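Local coordinates for SnoaL-like domain-containing protein (PDB 5TGN) that is of unknown function but carries a SnoaL-like domain of the NTF2 clan, a fold that in many relatives encloses a ligand pocket, at residues V17-D21 / A56-T61; H72-G78 / I90-V96. All blocks are in the same frame, centred on the assembly; numbering follows the deposited sequence.

Contact 1: V17-D21 / A56-T61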
loop_
_atom_site.group_PDB
_atom_site.type_symbol
_atom_site.label_atom_id
_atom_site.label_comp_id
_atom_site.label_asym_id
_atom_site.label_seq_id
_atom_site.Cartn_x
_atom_site.Cartn_y
_atom_site.Cartn_z
ATOM N N VAL A 17 -0.708 -15.515 10.536
ATOM C CA VAL A 17 -1.172 -14.881 9.307
ATOM C C VAL A 17 -1.419 -15.918 8.208
ATOM O O VAL A 17 -2.430 -15.844 7.494
ATOM C CB VAL A 17 -0.176 -13.788 8.879
ATOM C CG1 VAL A 17 -0.443 -13.354 7.446
ATOM C CG2 VAL A 17 -0.300 -12.611 9.823
ATOM N N ASN A 18 -0.539 -16.931 8.081
ATOM C CA ASN A 18 -0.833 -18.036 7.155
ATOM C C ASN A 18 -2.139 -18.736 7.496
ATOM O O ASN A 18 -2.796 -19.295 6.610
ATOM C CB ASN A 18 0.300 -19.066 7.158
ATOM C CG ASN A 18 1.465 -18.628 6.312
ATOM O OD1 ASN A 18 1.264 -18.114 5.219
ATOM N ND2 ASN A 18 2.682 -18.808 6.808
ATOM N N GLY A 19 -2.515 -18.752 8.771
ATOM C CA GLY A 19 -3.764 -19.355 9.177
ATOM C C GLY A 19 -4.952 -18.420 9.133
ATOM O O GLY A 19 -6.023 -18.792 9.617
ATOM N N ARG A 20 -4.787 -17.218 8.578
ATOM C CA ARG A 20 -5.815 -16.177 8.512
ATOM C C ARG A 20 -6.291 -15.738 9.898
ATOM O O ARG A 20 -7.361 -15.133 10.033
ATOM C CB ARG A 20 -7.007 -16.629 7.659
ATOM C CG ARG A 20 -6.631 -17.084 6.254
ATOM C CD ARG A 20 -7.581 -16.520 5.206
ATOM N NE ARG A 20 -7.518 -15.064 5.186
ATOM C CZ ARG A 20 -8.101 -14.293 4.276
ATOM N NH1 ARG A 20 -8.809 -14.832 3.287
ATOM N NH2 ARG A 20 -7.973 -12.978 4.362
ATOM N N ASP A 21 -5.495 -16.004 10.931
ATOM C CA ASP A 21 -5.965 -15.963 12.312
ATOM C C ASP A 21 -5.661 -14.578 12.867
ATOM O O ASP A 21 -4.647 -14.356 13.523
ATOM C CB ASP A 21 -5.311 -17.083 13.101
ATOM C CG ASP A 21 -5.721 -17.098 14.555
ATOM O OD1 ASP A 21 -6.616 -16.318 14.964
ATOM O OD2 ASP A 21 -5.127 -17.892 15.298
ATOM N N ALA A 56 -6.465 -9.145 4.351
ATOM C CA ALA A 56 -5.531 -9.757 3.401
ATOM C C ALA A 56 -6.236 -10.747 2.472
ATOM O O ALA A 56 -7.171 -11.436 2.880
ATOM C CB ALA A 56 -4.420 -10.498 4.156
ATOM N N PRO A 57 -5.790 -10.857 1.225
ATOM C CA PRO A 57 -6.293 -11.930 0.354
ATOM C C PRO A 57 -5.777 -13.273 0.826
ATOM O O PRO A 57 -4.756 -13.322 1.525
ATOM C CB PRO A 57 -5.704 -11.569 -1.016
ATOM C CG PRO A 57 -4.444 -10.831 -0.688
ATOM C CD PRO A 57 -4.769 -10.028 0.543
ATOM N N PRO A 58 -6.465 -14.383 0.493
ATOM C CA PRO A 58 -5.833 -15.703 0.631
ATOM C C PRO A 58 -4.417 -15.676 0.083
ATOM O O PRO A 58 -4.185 -15.277 -1.067
ATOM C CB PRO A 58 -6.748 -16.619 -0.190
ATOM C CG PRO A 58 -8.079 -15.960 -0.088
ATOM C CD PRO A 58 -7.827 -14.482 -0.060
ATOM N N ALA A 59 -3.460 -16.046 0.924
ATOM C CA ALA A 59 -2.050 -15.965 0.578
ATOM C C ALA A 59 -1.297 -16.921 1.480
ATOM O O ALA A 59 -1.766 -17.267 2.563
ATOM C CB ALA A 59 -1.526 -14.530 0.735
ATOM N N THR A 60 -0.131 -17.370 1.025
ATOM C CA THR A 60 0.770 -18.106 1.897
ATOM C C THR A 60 2.106 -17.384 1.957
ATOM O O THR A 60 2.595 -16.870 0.945
ATOM C CB THR A 60 0.987 -19.561 1.436
ATOM O OG1 THR A 60 1.675 -19.565 0.180
ATOM C CG2 THR A 60 -0.332 -20.280 1.292
ATOM N N THR A 61 2.684 -17.348 3.150
ATOM C CA THR A 61 3.932 -16.655 3.429
ATOM C C THR A 61 4.990 -17.698 3.739
ATOM O O THR A 61 4.907 -18.367 4.773
ATOM C CB THR A 61 3.762 -15.711 4.615
ATOM O OG1 THR A 61 2.717 -14.773 4.347
ATOM C CG2 THR A 61 5.061 -15.000 4.894
HETATM O O HOH W 1 -1.817 -20.072 4.018
#
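Asn18 meets the backbone of Thr61 with both ends of its amide. Its CB stands off from segment 56-61. The first torsion sets CG beside the backbone N (chi1 -80°), and this swings the amide toward Thr61. Asn18 OD1 accepts from Thr61 N at 2.6 Å, on a lone pair in the carbonyl plane. Asn18 OD1 also lies 3.4 Å from Thr60 CA. Asn18 ND2 donates to Thr61 O at 3.0 Å, with the acceptor close to the amide plane. The two bonds are nearly straight (160° and 162°) and fix the rotation of the amide. An alanine at this position would lose both bonds and would probably leave the N-H and C=O of Thr61 without these mates.

Asn18 ends helix 6-18, which closes in a Schellman motif with Arg20, at positive phi, as the C-prime residue. Strand 60-69, an outermost strand of the sheet within this chain, begins at Thr60, beside Asn18. Thr60 bonds through its backbone to Gln81 of the adjacent strand. A water donates to Asn18 O at 2.9 Å and to Ala59 O at 3.2 Å. The Arg20 side chain is poorly ordered. His108 of the second subunit packs on Pro58.

Contact 2: H72-G78 / I90-V96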
loop_
_atom_site.group_PDB
_atom_site.type_symbol
_atom_site.label_atom_id
_atom_site.label_comp_id
_atom_site.label_asym_id
_atom_site.label_seq_id
_atom_site.Cartn_x
_atom_site.Cartn_y
_atom_site.Cartn_z
ATOM N N HIS A 72 15.315 -7.990 21.166
ATOM C CA HIS A 72 14.299 -6.959 21.035
ATOM C C HIS A 72 13.977 -6.561 19.600
ATOM O O HIS A 72 13.064 -5.759 19.399
ATOM C CB HIS A 72 14.718 -5.720 21.832
ATOM C CG HIS A 72 15.101 -6.041 23.251
ATOM N ND1 HIS A 72 16.413 -6.148 23.664
ATOM C CD2 HIS A 72 14.341 -6.336 24.333
ATOM C CE1 HIS A 72 16.443 -6.462 24.949
ATOM N NE2 HIS A 72 15.199 -6.586 25.377
ATOM N N ARG A 73 14.657 -7.110 18.598
ATOM C CA ARG A 73 14.321 -6.741 17.230
ATOM C C ARG A 73 14.518 -7.943 16.329
ATOM O O ARG A 73 15.501 -8.671 16.471
ATOM C CB ARG A 73 15.163 -5.555 16.750
ATOM C CG ARG A 73 14.812 -5.033 15.359
ATOM C CD ARG A 73 15.551 -3.709 15.101
ATOM N NE ARG A 73 15.351 -3.202 13.743
ATOM C CZ ARG A 73 16.155 -3.475 12.711
ATOM N NH1 ARG A 73 17.227 -4.255 12.878
ATOM N NH2 ARG A 73 15.889 -2.973 11.507
ATOM N N VAL A 74 13.576 -8.164 15.411
ATOM C CA VAL A 74 13.699 -9.245 14.433
ATOM C C VAL A 74 13.359 -8.688 13.052
ATOM O O VAL A 74 12.353 -7.980 12.892
ATOM C CB VAL A 74 12.770 -10.425 14.785
ATOM C CG1 VAL A 74 12.827 -11.491 13.707
ATOM C CG2 VAL A 74 13.147 -11.033 16.149
ATOM N N VAL A 75 14.172 -9.027 12.055
ATOM C CA VAL A 75 13.847 -8.780 10.657
ATOM C C VAL A 75 13.702 -10.120 9.948
ATOM O O VAL A 75 14.656 -10.913 9.909
ATOM C CB VAL A 75 14.908 -7.914 9.974
ATOM C CG1 VAL A 75 14.525 -7.634 8.508
ATOM C CG2 VAL A 75 15.121 -6.616 10.758
ATOM N N LEU A 76 12.524 -10.362 9.365
ATOM C CA LEU A 76 12.313 -11.499 8.470
ATOM C C LEU A 76 12.124 -10.998 7.044
ATOM O O LEU A 76 11.486 -9.966 6.826
ATOM C CB LEU A 76 11.080 -12.321 8.852
ATOM C CG LEU A 76 10.923 -12.766 10.305
ATOM C CD1 LEU A 76 9.588 -13.487 10.455
ATOM C CD2 LEU A 76 12.118 -13.648 10.738
ATOM N N HIS A 77 12.684 -11.724 6.081
ATOM C CA HIS A 77 12.364 -11.550 4.672
ATOM C C HIS A 77 11.615 -12.787 4.206
ATOM O O HIS A 77 11.896 -13.900 4.664
ATOM C CB HIS A 77 13.618 -11.331 3.830
ATOM C CG HIS A 77 14.241 -9.982 4.026
ATOM N ND1 HIS A 77 15.256 -9.506 3.228
ATOM C CD2 HIS A 77 13.975 -8.999 4.924
ATOM C CE1 HIS A 77 15.596 -8.290 3.629
ATOM N NE2 HIS A 77 14.833 -7.960 4.658
ATOM N N GLY A 78 10.637 -12.593 3.327
ATOM C CA GLY A 78 9.852 -13.739 2.907
ATOM C C GLY A 78 9.191 -13.487 1.570
ATOM O O GLY A 78 9.282 -12.398 0.999
ATOM N N ILE A 90 8.751 -9.604 0.786
ATOM C CA ILE A 90 8.278 -8.799 1.908
ATOM C C ILE A 90 9.311 -8.830 3.027
ATOM O O ILE A 90 9.954 -9.858 3.264
ATOM C CB ILE A 90 6.901 -9.283 2.427
ATOM C CG1 ILE A 90 5.836 -9.240 1.321
ATOM C CG2 ILE A 90 6.408 -8.406 3.570
ATOM C CD1 ILE A 90 5.561 -7.850 0.749
ATOM N N GLU A 91 9.475 -7.700 3.702
ATOM C CA GLU A 91 10.318 -7.602 4.882
ATOM C C GLU A 91 9.427 -7.244 6.064
ATOM O O GLU A 91 8.635 -6.299 5.976
ATOM C CB GLU A 91 11.416 -6.548 4.671
ATOM C CG GLU A 91 12.180 -6.103 5.933
ATOM C CD GLU A 91 13.184 -5.003 5.623
ATOM O OE1 GLU A 91 12.785 -3.817 5.511
ATOM O OE2 GLU A 91 14.360 -5.327 5.421
ATOM N N TRP A 92 9.531 -8.014 7.153
ATOM C CA TRP A 92 8.803 -7.762 8.400
ATOM C C TRP A 92 9.815 -7.343 9.461
ATOM O O TRP A 92 10.747 -8.096 9.760
ATOM C CB TRP A 92 8.051 -9.015 8.870
ATOM C CG TRP A 92 6.895 -9.452 7.998
ATOM C CD1 TRP A 92 5.566 -9.106 8.138
ATOM C CD2 TRP A 92 6.956 -10.362 6.888
ATOM N NE1 TRP A 92 4.811 -9.727 7.164
ATOM C CE2 TRP A 92 5.641 -10.500 6.385
ATOM C CE3 TRP A 92 7.995 -11.071 6.272
ATOM C CZ2 TRP A 92 5.339 -11.326 5.286
ATOM C CZ3 TRP A 92 7.698 -11.883 5.185
ATOM C CH2 TRP A 92 6.375 -11.995 4.697
ATOM N N ILE A 93 9.647 -6.158 10.033
ATOM C CA ILE A 93 10.557 -5.677 11.083
ATOM C C ILE A 93 9.766 -5.645 12.378
ATOM O O ILE A 93 8.834 -4.850 12.498
ATOM C CB ILE A 93 11.132 -4.287 10.770
ATOM C CG1 ILE A 93 11.829 -4.284 9.395
ATOM C CG2 ILE A 93 12.094 -3.814 11.907
ATOM C CD1 ILE A 93 12.253 -2.863 8.934
ATOM N N PHE A 94 10.132 -6.493 13.350
ATOM C CA PHE A 94 9.431 -6.598 14.632
ATOM C C PHE A 94 10.252 -5.898 15.714
ATOM O O PHE A 94 11.418 -6.256 15.930
ATOM C CB PHE A 94 9.241 -8.057 15.056
ATOM C CG PHE A 94 8.412 -8.879 14.140
ATOM C CD1 PHE A 94 7.058 -9.099 14.417
ATOM C CD2 PHE A 94 8.978 -9.496 13.031
ATOM C CE1 PHE A 94 6.275 -9.905 13.571
ATOM C CE2 PHE A 94 8.197 -10.277 12.163
ATOM C CZ PHE A 94 6.861 -10.482 12.423
ATOM N N ASP A 95 9.650 -4.920 16.399
ATOM C CA ASP A 95 10.208 -4.368 17.641
ATOM C C ASP A 95 9.461 -4.987 18.819
ATOM O O ASP A 95 8.230 -4.894 18.892
ATOM C CB ASP A 95 10.091 -2.835 17.683
ATOM C CG ASP A 95 10.789 -2.162 16.496
ATOM O OD1 ASP A 95 12.016 -2.364 16.339
ATOM O OD2 ASP A 95 10.115 -1.455 15.701
ATOM N N VAL A 96 10.205 -5.596 19.746
ATOM C CA VAL A 96 9.641 -6.416 20.814
ATOM C C VAL A 96 10.060 -5.834 22.154
ATOM O O VAL A 96 11.205 -5.396 22.321
ATOM C CB VAL A 96 10.094 -7.888 20.684
ATOM C CG1 VAL A 96 9.731 -8.719 21.939
ATOM C CG2 VAL A 96 9.550 -8.485 19.385
HETATM O O HOH W 2 13.394 -2.731 18.660
HETATM O O HOH W 3 13.178 -1.297 14.058
#
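The beta hairpin of strands 73-81 and 88-97 holds this contact, an antiparallel ladder between strands 100-108 and 60-69. The backbone bonds run in register. Val74 with Phe94, Leu76 with Trp92 and Gly78 with Ile90 are hydrogen-bonded pairs, each bonded both ways. Phe94 N to Val74 O is the shortest, at 2.7 Å and nearly linear (175°). Val96 N to His72 O adds a bond at the end.

One face carries Arg73, Val75, His77, Glu91, Ile93 and Asp95. His77 NE2 donates to Glu91 OE2 at 2.8 Å, meeting the oxygen on its anti side. Ring and carboxylate planes stand 47° apart. The His77 ring also lies alongside the Glu91 chain, CD2 3.6 Å from CB. Glu91 OE1 is held by Asn107 and forms a salt bridge with Arg103 of the fourth subunit. Arg73 is extended, with CG anti to the backbone N (chi1 -176°), which lays NE 3.8 Å from Ile93 CG2. Arg73 NE reaches Asp95 OD1 through a water, 2.9 Å from NE and 2.8 Å from OD1.

The other face is apolar and turns toward helix 6-18. Leu76 CD1 packs 3.9 Å from Phe94 CE2, while the Phe94 ring meets Tyr13 of the helix. The Trp92 indole sets its CZ3 edge against Gly78 N at 3.5 Å. With no CB on Gly78, the ring can come in this close. Ile90 CG2 sits over one face of the indole, toward its rim.

The hairpin is an antiparallel part of a mixed sheet. Helix 6-18 lies on its apolar face, consistent with the NTF2-like alpha+beta fold.

Contact 2 is mostly buried core, and contact 1 lies at the surface. Their centres are about 17 Å apart, on opposite sides of the chain's centre. Both reach the same sheet. Contact 1 includes the end of helix 6-18 and ties it to the start of strand 60-69. Contact 2 pairs the next two strands, and its apolar side chains pack against that helix. The chemistry follows the place. In contact 1 a side-chain amide and a water bridge to backbone atoms. Contact 2 has a backbone ladder, an apolar face, and a more polar face with a His-carboxylate bond. They meet where Thr61 CG2 packs 3.3 Å from Trp92 CH2. Other subunits reach both contacts.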